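Local coordinates for periplasmic binding protein (Veillonella parvula, PDB 4N01) that probably captures a solute in the periplasm, perhaps a metal chelate as related proteins do, and delivers it to a membrane transporter, at residues 213-216 / 221-224; 284-289 / 304-309; 228-233 / 238-243; 311-316 / 324-329. All coordinates share one frame; numbering follows the deposited sequence. Where two conformers were deposited one is given.

Past the N-terminal part of the chain, with its five-stranded parallel sheet, the four contacts follow one another in the second sheet region, each closing its own loop; none nests in or crosses another. Contact 1 folds strand 221-224 back beside the end of strand 209-214. Contact 3 comes next, bringing helix 228-234 against strand 238-240, the outer neighbour of 209-214. Contact 2 sets helix 280-290 against the other outermost strand, 306-309, and contact 4 joins the short helix after that strand to helix 320-332. Lys285 NZ links contact 2 to Asp215 O of contact 1, Asn240 links contact 3 to Ala224, and Arg326 links contact 4 to Arg308.

Contact 1: 213-216 / 221-224; sequences IYDS and PFTA
The backbone runs out through Asp215 and Ser216 and returns through Phe222 in antiparallel sense, with Asp215 N bonded to Phe222 O at 3.1 Å and Phe222 N bonded almost straight (177°) to Ser216 O at 2.8 Å. This is a beta hairpin set at the end of strand 209-214, where the chain leaves the parallel sheet of an alpha/beta domain. Strand 251-253 flanks the returning arm, and Trp251 touches Ile213, Asp215, Phe222 and Ala224.

Farther from the turn a side chain replaces the backbone partner. The hydroxyl of Thr223 is swung anti to its own nitrogen (chi1 -172°), which carries OG1 across the gap to donate to Ile213 O at 2.6 Å, in the carbonyl plane. A water beside this bond accepts from Ile213 N and donates to Thr223 OG1, and thus both polar backbone atoms of Ile213 are tied to one threonine.

The side chains of Asp215 and Phe222 run side by side in the same direction, carboxylate and ring planes 72° apart, and OD2 of Asp215 comes within 3.8 Å of CD2 of Phe222. Two bonds fix that carboxylate: Tyr272 OH meets OD1, and Ser216 OG, 3.7 Å from Phe222 CB, donates to the anti lone pair of Asp215 OD2 at 2.8 Å.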
loop_
_atom_site.group_PDB
_atom_site.type_symbol
_atom_site.label_atom_id
_atom_site.label_comp_id
_atom_site.label_asym_id
_atom_site.label_seq_id
_atom_site.Cartn_x
_atom_site.Cartn_y
_atom_site.Cartn_z
ATOM N N ILE A 213 1.144 -1.548 15.160
ATOM C CA ILE A 213 0.400 -0.721 14.218
ATOM C C ILE A 213 -1.073 -0.642 14.634
ATOM O O ILE A 213 -1.763 -1.662 14.735
ATOM C CB ILE A 213 0.494 -1.267 12.781
ATOM C CG1 ILE A 213 1.950 -1.238 12.305
ATOM C CG2 ILE A 213 -0.367 -0.424 11.863
ATOM C CD1 ILE A 213 2.713 -2.497 12.594
ATOM N N TYR A 214 -1.552 0.575 14.863
ATOM C CA TYR A 214 -2.918 0.795 15.318
ATOM C C TYR A 214 -3.693 1.435 14.170
ATOM O O TYR A 214 -3.506 2.617 13.857
ATOM C CB TYR A 214 -2.900 1.694 16.565
ATOM C CG TYR A 214 -4.250 2.113 17.134
ATOM C CD1 TYR A 214 -4.831 1.414 18.186
ATOM C CD2 TYR A 214 -4.916 3.231 16.648
ATOM C CE1 TYR A 214 -6.049 1.808 18.726
ATOM C CE2 TYR A 214 -6.131 3.629 17.182
ATOM C CZ TYR A 214 -6.691 2.914 18.218
ATOM O OH TYR A 214 -7.894 3.322 18.740
ATOM N N ASP A 215 -4.536 0.648 13.511
ATOM C CA ASP A 215 -5.335 1.189 12.418
ATOM C C ASP A 215 -6.559 1.899 12.956
ATOM O O ASP A 215 -6.889 3.021 12.542
ATOM C CB ASP A 215 -5.792 0.081 11.480
ATOM C CG ASP A 215 -6.690 0.599 10.379
ATOM O OD1 ASP A 215 -6.166 0.946 9.297
ATOM O OD2 ASP A 215 -7.924 0.680 10.590
ATOM N N SER A 216 -7.241 1.224 13.874
ATOM C CA SER A 216 -8.485 1.710 14.440
ATOM C C SER A 216 -8.877 0.753 15.553
ATOM O O SER A 216 -8.199 -0.251 15.783
ATOM C CB SER A 216 -9.571 1.741 13.370
ATOM O OG SER A 216 -9.700 0.470 12.751
ATOM N N PRO A 221 -8.461 -3.666 19.137
ATOM C CA PRO A 221 -7.736 -2.943 18.083
ATOM C C PRO A 221 -7.681 -3.743 16.778
ATOM O O PRO A 221 -7.649 -4.978 16.807
ATOM C CB PRO A 221 -6.331 -2.783 18.676
ATOM C CG PRO A 221 -6.173 -3.961 19.557
ATOM C CD PRO A 221 -7.545 -4.249 20.138
ATOM N N PHE A 222 -7.698 -3.035 15.652
ATOM C CA PHE A 222 -7.510 -3.629 14.334
ATOM C C PHE A 222 -6.077 -3.322 13.952
ATOM O O PHE A 222 -5.649 -2.159 14.001
ATOM C CB PHE A 222 -8.483 -2.973 13.355
ATOM C CG PHE A 222 -8.627 -3.694 12.041
ATOM C CD1 PHE A 222 -9.323 -4.893 11.960
ATOM C CD2 PHE A 222 -8.102 -3.145 10.877
ATOM C CE1 PHE A 222 -9.477 -5.548 10.740
ATOM C CE2 PHE A 222 -8.244 -3.794 9.653
ATOM C CZ PHE A 222 -8.932 -4.997 9.585
ATOM N N THR A 223 -5.327 -4.350 13.570
ATOM C CA THR A 223 -3.883 -4.205 13.446
ATOM C C THR A 223 -3.282 -5.063 12.328
ATOM O O THR A 223 -3.971 -5.881 11.719
ATOM C CB THR A 223 -3.215 -4.545 14.781
ATOM O OG1 THR A 223 -1.817 -4.237 14.723
ATOM C CG2 THR A 223 -3.396 -6.021 15.101
ATOM N N ALA A 224 -1.998 -4.857 12.040
ATOM C CA ALA A 224 -1.337 -5.632 10.992
ATOM C C ALA A 224 -0.586 -6.815 11.601
ATOM O O ALA A 224 0.034 -6.697 12.669
ATOM C CB ALA A 224 -0.384 -4.742 10.188
HETATM O O HOH W 1 0.907 -4.339 14.941
#

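Contact 2: 284-289 / 304-309; sequences QKIEKI and GHFIRV
Phe306, Ile286 and Ile289 form the apolar seam of a beta-alpha-beta crossover, in which helix 280-290 lies between strand 266-270 and its parallel neighbour 306-309 and covers one face of the sheet. No hydrogen bond crosses the seam; one aromatic ring and two branched side chains make it.

Ile286 does most of the touching. Its chi1 of -72° sets CG1 anti to the carbonyl carbon and leaves CG2 anti to the backbone N, and both branches reach the phenylalanine at once. The methyl CG2 sits over the ring face, 4.1 Å from the ring centroid of Phe306 and 23° off the normal, a CH-pi contact displaced toward the CD2-CE2 rim. The longer branch follows the root of the ring instead: CG1 of Ile286 is 3.8 Å from CG of Phe306, and CD1 of Ile286 is as close to CB of Phe306. One turn of helix on, Ile289 comes in near the ring plane, its CG2 4.0 Å from CE1 of Phe306. Face and edge of the ring are therefore met by neighbouring turns of the same helix.

Around the seam, Ile286 also touches Ile269 of strand 266-270 and Ile289 touches Tyr214 of strand 209-214, while Ile307, directed away from helix 280-290, packs against helix 320-332.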
loop_
_atom_site.group_PDB
_atom_site.type_symbol
_atom_site.label_atom_id
_atom_site.label_comp_id
_atom_site.label_asym_id
_atom_site.label_seq_id
_atom_site.Cartn_x
_atom_site.Cartn_y
_atom_site.Cartn_z
ATOM N N GLN A 284 -6.897 12.281 17.978
ATOM C CA GLN A 284 -8.021 11.625 18.643
ATOM C C GLN A 284 -7.674 10.184 19.007
ATOM O O GLN A 284 -8.074 9.691 20.067
ATOM C CB GLN A 284 -9.263 11.628 17.753
ATOM C CG GLN A 284 -9.834 12.998 17.463
ATOM C CD GLN A 284 -10.957 12.944 16.446
ATOM O OE1 GLN A 284 -11.379 11.863 16.031
ATOM N NE2 GLN A 284 -11.448 14.111 16.039
ATOM N N LYS A 285 -6.948 9.496 18.128
ATOM C CA LYS A 285 -6.574 8.113 18.411
ATOM C C LYS A 285 -5.535 8.056 19.522
ATOM O O LYS A 285 -5.569 7.151 20.351
ATOM C CB LYS A 285 -6.093 7.388 17.146
ATOM C CG LYS A 285 -7.214 7.204 16.139
ATOM C CD LYS A 285 -6.769 6.490 14.872
ATOM C CE LYS A 285 -7.982 6.287 13.978
ATOM N NZ LYS A 285 -7.588 5.823 12.619
ATOM N N ILE A 286 -4.624 9.026 19.555
ATOM C CA ILE A 286 -3.691 9.120 20.679
ATOM C C ILE A 286 -4.455 9.287 21.993
ATOM O O ILE A 286 -4.147 8.633 23.004
ATOM C CB ILE A 286 -2.730 10.317 20.521
ATOM C CG1 ILE A 286 -1.706 10.038 19.412
ATOM C CG2 ILE A 286 -2.004 10.606 21.835
ATOM C CD1 ILE A 286 -0.790 11.219 19.145
ATOM N N GLU A 287 -5.448 10.174 21.988
ATOM C CA GLU A 287 -6.203 10.443 23.207
ATOM C C GLU A 287 -7.031 9.226 23.630
ATOM O O GLU A 287 -7.249 9.006 24.824
ATOM C CB GLU A 287 -7.077 11.693 23.054
ATOM C CG GLU A 287 -6.261 12.990 22.965
ATOM C CD GLU A 287 -5.264 13.151 24.114
ATOM O OE1 GLU A 287 -5.692 13.133 25.296
ATOM O OE2 GLU A 287 -4.046 13.294 23.840
ATOM N N LYS A 288 -7.469 8.436 22.649
ATOM C CA LYS A 288 -8.254 7.228 22.908
ATOM C C LYS A 288 -7.368 6.190 23.593
ATOM O O LYS A 288 -7.812 5.473 24.498
ATOM C CB LYS A 288 -8.806 6.663 21.591
ATOM C CG LYS A 288 -9.804 5.517 21.736
ATOM C CD LYS A 288 -11.144 6.012 22.276
ATOM C CE LYS A 288 -12.116 4.860 22.535
ATOM N NZ LYS A 288 -12.280 4.002 21.331
ATOM N N ILE A 289 -6.106 6.129 23.169
ATOM C CA ILE A 289 -5.156 5.181 23.740
ATOM C C ILE A 289 -4.764 5.621 25.155
ATOM O O ILE A 289 -4.767 4.815 26.097
ATOM C CB ILE A 289 -3.921 5.014 22.825
ATOM C CG1 ILE A 289 -4.314 4.266 21.542
ATOM C CG2 ILE A 289 -2.789 4.280 23.543
ATOM C CD1 ILE A 289 -3.211 4.267 20.480
ATOM N N GLY A 304 5.240 8.235 25.336
ATOM C CA GLY A 304 4.601 9.074 24.330
ATOM C C GLY A 304 5.146 8.830 22.936
ATOM O O GLY A 304 5.272 9.745 22.125
ATOM N N HIS A 305 5.465 7.577 22.652
ATOM C CA HIS A 305 6.017 7.194 21.351
ATOM C C HIS A 305 4.909 6.873 20.348
ATOM O O HIS A 305 4.687 5.706 20.001
ATOM C CB HIS A 305 6.927 5.981 21.512
ATOM C CG HIS A 305 8.234 6.277 22.169
ATOM N ND1 HIS A 305 8.799 7.546 22.194
ATOM C CD2 HIS A 305 9.117 5.480 22.818
ATOM C CE1 HIS A 305 9.944 7.509 22.833
ATOM N NE2 HIS A 305 10.167 6.257 23.226
ATOM N N PHE A 306 4.213 7.908 19.889
ATOM C CA PHE A 306 3.157 7.763 18.888
ATOM C C PHE A 306 3.631 8.305 17.550
ATOM O O PHE A 306 4.088 9.448 17.464
ATOM C CB PHE A 306 1.906 8.534 19.329
ATOM C CG PHE A 306 1.336 8.064 20.641
ATOM C CD1 PHE A 306 0.696 6.831 20.734
ATOM C CD2 PHE A 306 1.450 8.846 21.787
ATOM C CE1 PHE A 306 0.172 6.388 21.954
ATOM C CE2 PHE A 306 0.928 8.408 23.012
ATOM C CZ PHE A 306 0.290 7.179 23.094
ATOM N N ILE A 307 3.494 7.498 16.502
ATOM C CA ILE A 307 4.006 7.843 15.180
ATOM C C ILE A 307 2.892 7.809 14.138
ATOM O O ILE A 307 2.143 6.839 14.036
ATOM C CB ILE A 307 5.110 6.868 14.774
ATOM C CG1 ILE A 307 6.297 7.038 15.721
ATOM C CG2 ILE A 307 5.561 7.111 13.339
ATOM C CD1 ILE A 307 7.394 6.108 15.436
ATOM N N ARG A 308 2.781 8.885 13.375
ATOM C CA ARG A 308 1.683 9.051 12.418
ATOM C C ARG A 308 2.058 8.514 11.049
ATOM O O ARG A 308 3.137 8.824 10.542
ATOM C CB ARG A 308 1.366 10.537 12.294
ATOM C CG ARG A 308 0.204 10.879 11.375
ATOM C CD ARG A 308 0.068 12.380 11.282
ATOM N NE ARG A 308 -1.104 12.789 10.510
ATOM C CZ ARG A 308 -1.128 12.858 9.186
ATOM N NH1 ARG A 308 -0.043 12.528 8.498
ATOM N NH2 ARG A 308 -2.228 13.252 8.552
ATOM N N VAL A 309 1.184 7.716 10.440
ATOM C CA VAL A 309 1.375 7.342 9.033
ATOM C C VAL A 309 0.061 7.423 8.290
ATOM O O VAL A 309 -1.007 7.429 8.903
ATOM C CB VAL A 309 1.896 5.891 8.864
ATOM C CG1 VAL A 309 3.267 5.716 9.510
ATOM C CG2 VAL A 309 0.878 4.872 9.420
#

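Contact 3: 228-233 / 238-243; sequences YTTNIL and ADNVMS
Asn240 crosses to Thr230 at about a right angle, and its side chain can be followed outward from the strand. CB lies 3.7 Å from Thr230 OG1. From there chi1 of -179° sends CG away from the backbone nitrogen and toward the helix, to 3.8 Å from the same Thr230 OG1, so that the amide arrives with its nitrogen facing the threonine. ND2 donates to Thr230 OG1 at 2.9 Å, the hydroxyl lying 15° out of the amide plane, and donates also to Ala224 O in the preceding strand. The other tip atom, OD1, turns back on its own chain and accepts from Met242 N at 2.9 Å, from above the carbonyl plane; this is an Asx turn, superposed on the type I turn from Asn240 to Ser243. Thr230 OG1 in turn is bonded to Phe225 O, so the buried amide and hydroxyl are both well supplied with partners. A leucine in place of Asn240 would probably leave Thr230 OG1, Ala224 O and Met242 N without these partners and let the turn after the strand shift.

Between the backbones a water donates to Thr230 O and Ala238 O and accepts from Asn240 N, bridging helix and strand. At the other end they meet directly: Ala238 N donates to Leu233 O at 3.0 Å, from above the carbonyl plane, and CB of Leu233 packs 4.1 Å from CB of Ala238. The arrangement is that of a parallel alpha/beta domain, with helix 228-234 on the crossover from strand 209-214 to its neighbour 238-240.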
loop_
_atom_site.group_PDB
_atom_site.type_symbol
_atom_site.label_atom_id
_atom_site.label_comp_id
_atom_site.label_asym_id
_atom_site.label_seq_id
_atom_site.Cartn_x
_atom_site.Cartn_y
_atom_site.Cartn_z
ATOM N N TYR A 228 3.106 -7.450 3.873
ATOM C CA TYR A 228 3.828 -6.275 3.412
ATOM C C TYR A 228 4.232 -5.293 4.515
ATOM O O TYR A 228 5.409 -4.914 4.622
ATOM C CB TYR A 228 3.017 -5.561 2.327
ATOM C CG TYR A 228 3.802 -4.512 1.600
ATOM C CD1 TYR A 228 4.622 -4.858 0.535
ATOM C CD2 TYR A 228 3.730 -3.178 1.979
ATOM C CE1 TYR A 228 5.346 -3.899 -0.145
ATOM C CE2 TYR A 228 4.447 -2.206 1.302
ATOM C CZ TYR A 228 5.249 -2.578 0.242
ATOM O OH TYR A 228 5.970 -1.623 -0.431
ATOM N N THR A 229 3.275 -4.872 5.339
ATOM C CA THR A 229 3.555 -3.847 6.341
ATOM C C THR A 229 4.635 -4.330 7.310
ATOM O O THR A 229 5.565 -3.592 7.655
ATOM C CB THR A 229 2.288 -3.478 7.136
ATOM O OG1 THR A 229 1.317 -2.898 6.250
ATOM C CG2 THR A 229 2.623 -2.476 8.243
ATOM N N THR A 230 4.520 -5.579 7.737
ATOM C CA THR A 230 5.507 -6.159 8.637
ATOM C C THR A 230 6.875 -6.226 7.974
ATOM O O THR A 230 7.891 -5.861 8.571
ATOM C CB THR A 230 5.063 -7.569 9.035
ATOM O OG1 THR A 230 3.917 -7.457 9.888
ATOM C CG2 THR A 230 6.180 -8.305 9.765
ATOM N N ASN A 231 6.904 -6.688 6.729
ATOM C CA ASN A 231 8.173 -6.874 6.036
ATOM C C ASN A 231 8.929 -5.590 5.713
ATOM O O ASN A 231 10.153 -5.565 5.788
ATOM C CB ASN A 231 7.961 -7.715 4.783
ATOM C CG ASN A 231 7.625 -9.136 5.122
ATOM O OD1 ASN A 231 8.084 -9.655 6.148
ATOM N ND2 ASN A 231 6.809 -9.778 4.292
ATOM N N ILE A 232 8.218 -4.519 5.371
ATOM C CA ILE A 232 8.907 -3.264 5.062
ATOM C C ILE A 232 9.424 -2.592 6.342
ATOM O O ILE A 232 10.502 -1.999 6.350
ATOM C CB ILE A 232 8.032 -2.299 4.233
ATOM C CG1 ILE A 232 6.754 -1.926 4.992
ATOM C CG2 ILE A 232 7.682 -2.949 2.905
ATOM C CD1 ILE A 232 6.461 -0.463 5.017
ATOM N N LEU A 233 8.673 -2.708 7.434
ATOM C CA LEU A 233 9.117 -2.146 8.710
ATOM C C LEU A 233 10.364 -2.847 9.245
ATOM O O LEU A 233 11.215 -2.219 9.881
ATOM C CB LEU A 233 7.984 -2.174 9.764
ATOM C CG LEU A 233 6.846 -1.190 9.469
ATOM C CD1 LEU A 233 5.715 -1.375 10.487
ATOM C CD2 LEU A 233 7.368 0.247 9.485
ATOM N N ALA A 238 12.338 -2.008 12.702
ATOM C CA ALA A 238 11.081 -1.847 13.430
ATOM C C ALA A 238 10.334 -3.170 13.330
ATOM O O ALA A 238 9.885 -3.550 12.252
ATOM C CB ALA A 238 10.260 -0.721 12.822
ATOM N N ASP A 239 10.231 -3.891 14.441
ATOM C CA ASP A 239 9.669 -5.240 14.421
ATOM C C ASP A 239 8.231 -5.276 14.934
ATOM O O ASP A 239 7.985 -4.987 16.097
ATOM C CB ASP A 239 10.534 -6.172 15.270
ATOM C CG ASP A 239 11.908 -6.398 14.669
ATOM O OD1 ASP A 239 11.994 -6.600 13.433
ATOM O OD2 ASP A 239 12.906 -6.388 15.432
ATOM N N ASN A 240 7.293 -5.630 14.061
ATOM C CA ASN A 240 5.866 -5.676 14.395
ATOM C C ASN A 240 5.571 -6.718 15.470
ATOM O O ASN A 240 5.818 -7.913 15.257
ATOM C CB ASN A 240 5.063 -5.980 13.113
ATOM C CG ASN A 240 3.560 -6.021 13.344
ATOM O OD1 ASN A 240 3.085 -5.806 14.459
ATOM N ND2 ASN A 240 2.798 -6.259 12.268
ATOM N N VAL A 241 5.068 -6.281 16.629
ATOM C CA VAL A 241 4.863 -7.222 17.740
ATOM C C VAL A 241 3.732 -8.207 17.495
ATOM O O VAL A 241 3.601 -9.205 18.224
ATOM C CB VAL A 241 4.613 -6.512 19.100
ATOM C CG1 VAL A 241 5.852 -5.711 19.523
ATOM C CG2 VAL A 241 3.392 -5.617 19.012
HETATM N N MSE A 242 2.907 -7.938 16.487
HETATM C CA MSE A 242 1.817 -8.860 16.166
HETATM C C MSE A 242 2.248 -9.923 15.145
HETATM O O MSE A 242 1.499 -10.853 14.860
HETATM C CB MSE A 242 0.562 -8.112 15.675
HETATM C CG MSE A 242 0.033 -7.083 16.677
HETATM SE SE MSE A 242 -0.270 -7.834 18.480
HETATM C CE MSE A 242 -2.043 -8.557 18.149
ATOM N N SER A 243 3.458 -9.782 14.600
ATOM C CA SER A 243 3.996 -10.780 13.672
ATOM C C SER A 243 4.654 -11.929 14.437
ATOM O O SER A 243 5.078 -11.757 15.582
ATOM C CB SER A 243 4.995 -10.131 12.708
ATOM O OG SER A 243 5.600 -11.099 11.858
HETATM O O HOH W 2 8.094 -5.390 11.377
#

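Contact 4: 311-316 / 324-329; sequences LSEITP and LKRLAE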
loop_
_atom_site.group_PDB
_atom_site.type_symbol
_atom_site.label_atom_id
_atom_site.label_comp_id
_atom_site.label_asym_id
_atom_site.label_seq_id
_atom_site.Cartn_x
_atom_site.Cartn_y
_atom_site.Cartn_z
ATOM N N LEU A 311 -2.083 5.130 5.540
ATOM C CA LEU A 311 -2.124 3.721 5.147
ATOM C C LEU A 311 -1.391 3.504 3.816
ATOM O O LEU A 311 -0.772 2.459 3.611
ATOM C CB LEU A 311 -3.577 3.265 5.034
ATOM C CG LEU A 311 -3.824 1.771 4.847
ATOM C CD1 LEU A 311 -3.395 1.015 6.091
ATOM C CD2 LEU A 311 -5.294 1.517 4.522
ATOM N N SER A 312 -1.451 4.494 2.930
ATOM C CA SER A 312 -0.780 4.423 1.629
ATOM C C SER A 312 0.739 4.285 1.751
ATOM O O SER A 312 1.401 3.814 0.821
ATOM C CB SER A 312 -1.097 5.662 0.807
ATOM O OG SER A 312 -0.537 6.810 1.423
ATOM N N GLU A 313 1.280 4.707 2.894
ATOM C CA GLU A 313 2.720 4.695 3.131
ATOM C C GLU A 313 3.240 3.341 3.556
ATOM O O GLU A 313 4.419 3.038 3.360
ATOM C CB GLU A 313 3.074 5.721 4.222
ATOM C CG GLU A 313 2.987 7.168 3.741
ATOM C CD GLU A 313 3.208 8.177 4.855
ATOM O OE1 GLU A 313 2.860 7.882 6.025
ATOM O OE2 GLU A 313 3.742 9.270 4.566
ATOM N N ILE A 314 2.369 2.531 4.148
ATOM C CA ILE A 314 2.786 1.224 4.679
ATOM C C ILE A 314 2.145 0.046 3.959
ATOM O O ILE A 314 2.251 -1.099 4.403
ATOM C CB ILE A 314 2.529 1.100 6.211
ATOM C CG1 ILE A 314 1.066 1.419 6.544
ATOM C CG2 ILE A 314 3.475 2.000 6.980
ATOM C CD1 ILE A 314 0.681 1.103 7.988
ATOM N N THR A 315 1.469 0.338 2.850
ATOM C CA THR A 315 0.907 -0.689 1.986
ATOM C C THR A 315 1.505 -0.494 0.580
ATOM O O THR A 315 2.118 0.549 0.312
ATOM C CB THR A 315 -0.628 -0.622 1.973
ATOM O OG1 THR A 315 -1.031 0.695 1.594
ATOM C CG2 THR A 315 -1.174 -0.957 3.362
ATOM N N PRO A 316 1.353 -1.490 -0.310
ATOM C CA PRO A 316 2.056 -1.426 -1.599
ATOM C C PRO A 316 1.734 -0.161 -2.394
ATOM O O PRO A 316 0.600 0.316 -2.348
ATOM C CB PRO A 316 1.518 -2.647 -2.338
ATOM C CG PRO A 316 1.258 -3.642 -1.238
ATOM C CD PRO A 316 0.717 -2.808 -0.103
ATOM N N LEU A 324 9.652 5.158 4.833
ATOM C CA LEU A 324 10.622 4.477 5.688
ATOM C C LEU A 324 11.744 5.408 6.134
ATOM O O LEU A 324 12.277 5.272 7.236
ATOM C CB LEU A 324 11.208 3.271 4.963
ATOM C CG LEU A 324 10.331 2.018 4.830
ATOM C CD1 LEU A 324 11.094 0.950 4.039
ATOM C CD2 LEU A 324 9.936 1.477 6.183
ATOM N N LYS A 325 12.105 6.357 5.280
ATOM C CA LYS A 325 13.105 7.360 5.639
ATOM C C LYS A 325 12.638 8.156 6.862
ATOM O O LYS A 325 13.371 8.299 7.851
ATOM C CB LYS A 325 13.350 8.294 4.459
ATOM C CG LYS A 325 14.507 9.250 4.630
ATOM C CD LYS A 325 14.788 9.980 3.309
ATOM C CE LYS A 325 16.013 10.873 3.395
ATOM N NZ LYS A 325 15.836 11.998 4.351
ATOM N N ARG A 326 11.411 8.663 6.795
ATOM C CA ARG A 326 10.842 9.450 7.891
ATOM C C ARG A 326 10.684 8.613 9.155
ATOM O O ARG A 326 10.992 9.078 10.258
ATOM C CB ARG A 326 9.490 10.035 7.478
ATOM C CG ARG A 326 8.915 11.042 8.464
ATOM C CD ARG A 326 7.551 11.566 7.991
ATOM N NE ARG A 326 6.457 10.667 8.360
ATOM C CZ ARG A 326 5.729 9.961 7.498
ATOM N NH1 ARG A 326 5.960 10.050 6.190
ATOM N NH2 ARG A 326 4.752 9.178 7.952
ATOM N N LEU A 327 10.205 7.381 8.995
ATOM C CA LEU A 327 9.946 6.513 10.134
ATOM C C LEU A 327 11.256 6.151 10.814
ATOM O O LEU A 327 11.324 6.117 12.038
ATOM C CB LEU A 327 9.207 5.240 9.697
ATOM C CG LEU A 327 7.747 5.415 9.261
ATOM C CD1 LEU A 327 7.181 4.134 8.659
ATOM C CD2 LEU A 327 6.920 5.811 10.435
ATOM N N ALA A 328 12.301 5.919 10.015
ATOM C CA ALA A 328 13.616 5.604 10.562
ATOM C C ALA A 328 14.135 6.760 11.405
ATOM O O ALA A 328 14.796 6.559 12.431
ATOM C CB ALA A 328 14.600 5.282 9.439
ATOM N N GLU A 329 13.838 7.981 10.983
ATOM C CA GLU A 329 14.347 9.135 11.699
ATOM C C GLU A 329 13.589 9.269 13.009
ATOM O O GLU A 329 14.180 9.519 14.063
ATOM C CB GLU A 329 14.229 10.404 10.845
ATOM C CG GLU A 329 15.135 10.376 9.618
ATOM C CD GLU A 329 15.109 11.667 8.826
ATOM O OE1 GLU A 329 14.147 12.453 8.988
ATOM O OE2 GLU A 329 16.057 11.895 8.041
#
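Glu313 and Arg326 meet end-on in a two-pronged salt bridge, and nearly all the close contact between their segments lies there. Arg326 NH2 donates to Glu313 OE1 at 3.0 Å along an almost straight line (169°), on the syn side but tilted out of the carboxylate plane. NH1 of Arg326 reaches OE2 of Glu313 at 2.9 Å from above the carboxylate plane; the two flat groups are 27° apart. A bend at chi3 of 84° turns the arginine so that this end of the guanidinium faces the glutamate.

The bridge joins the short, weakly bonded helix about 311-314, which follows edge strand 306-309 of the parallel sheet, to helix 320-332, which packs on that sheet. Each partner has a further hold: Glu313 OE1 accepts from Lys310 N, and Arg326 NH2 donates also to Arg308 O. With an alanine in place of Glu313 the arginine is likely to lose the partner of its charge, though its bond to Arg308 O would still limit its turning.

Beside the charged pair the fit is looser. CG2 of Ile314 and CD1 of Leu327 approach only to 4.6 Å, and both residues instead touch Val309 of the strand. On the outer side the ionic grip is partly exposed to solvent.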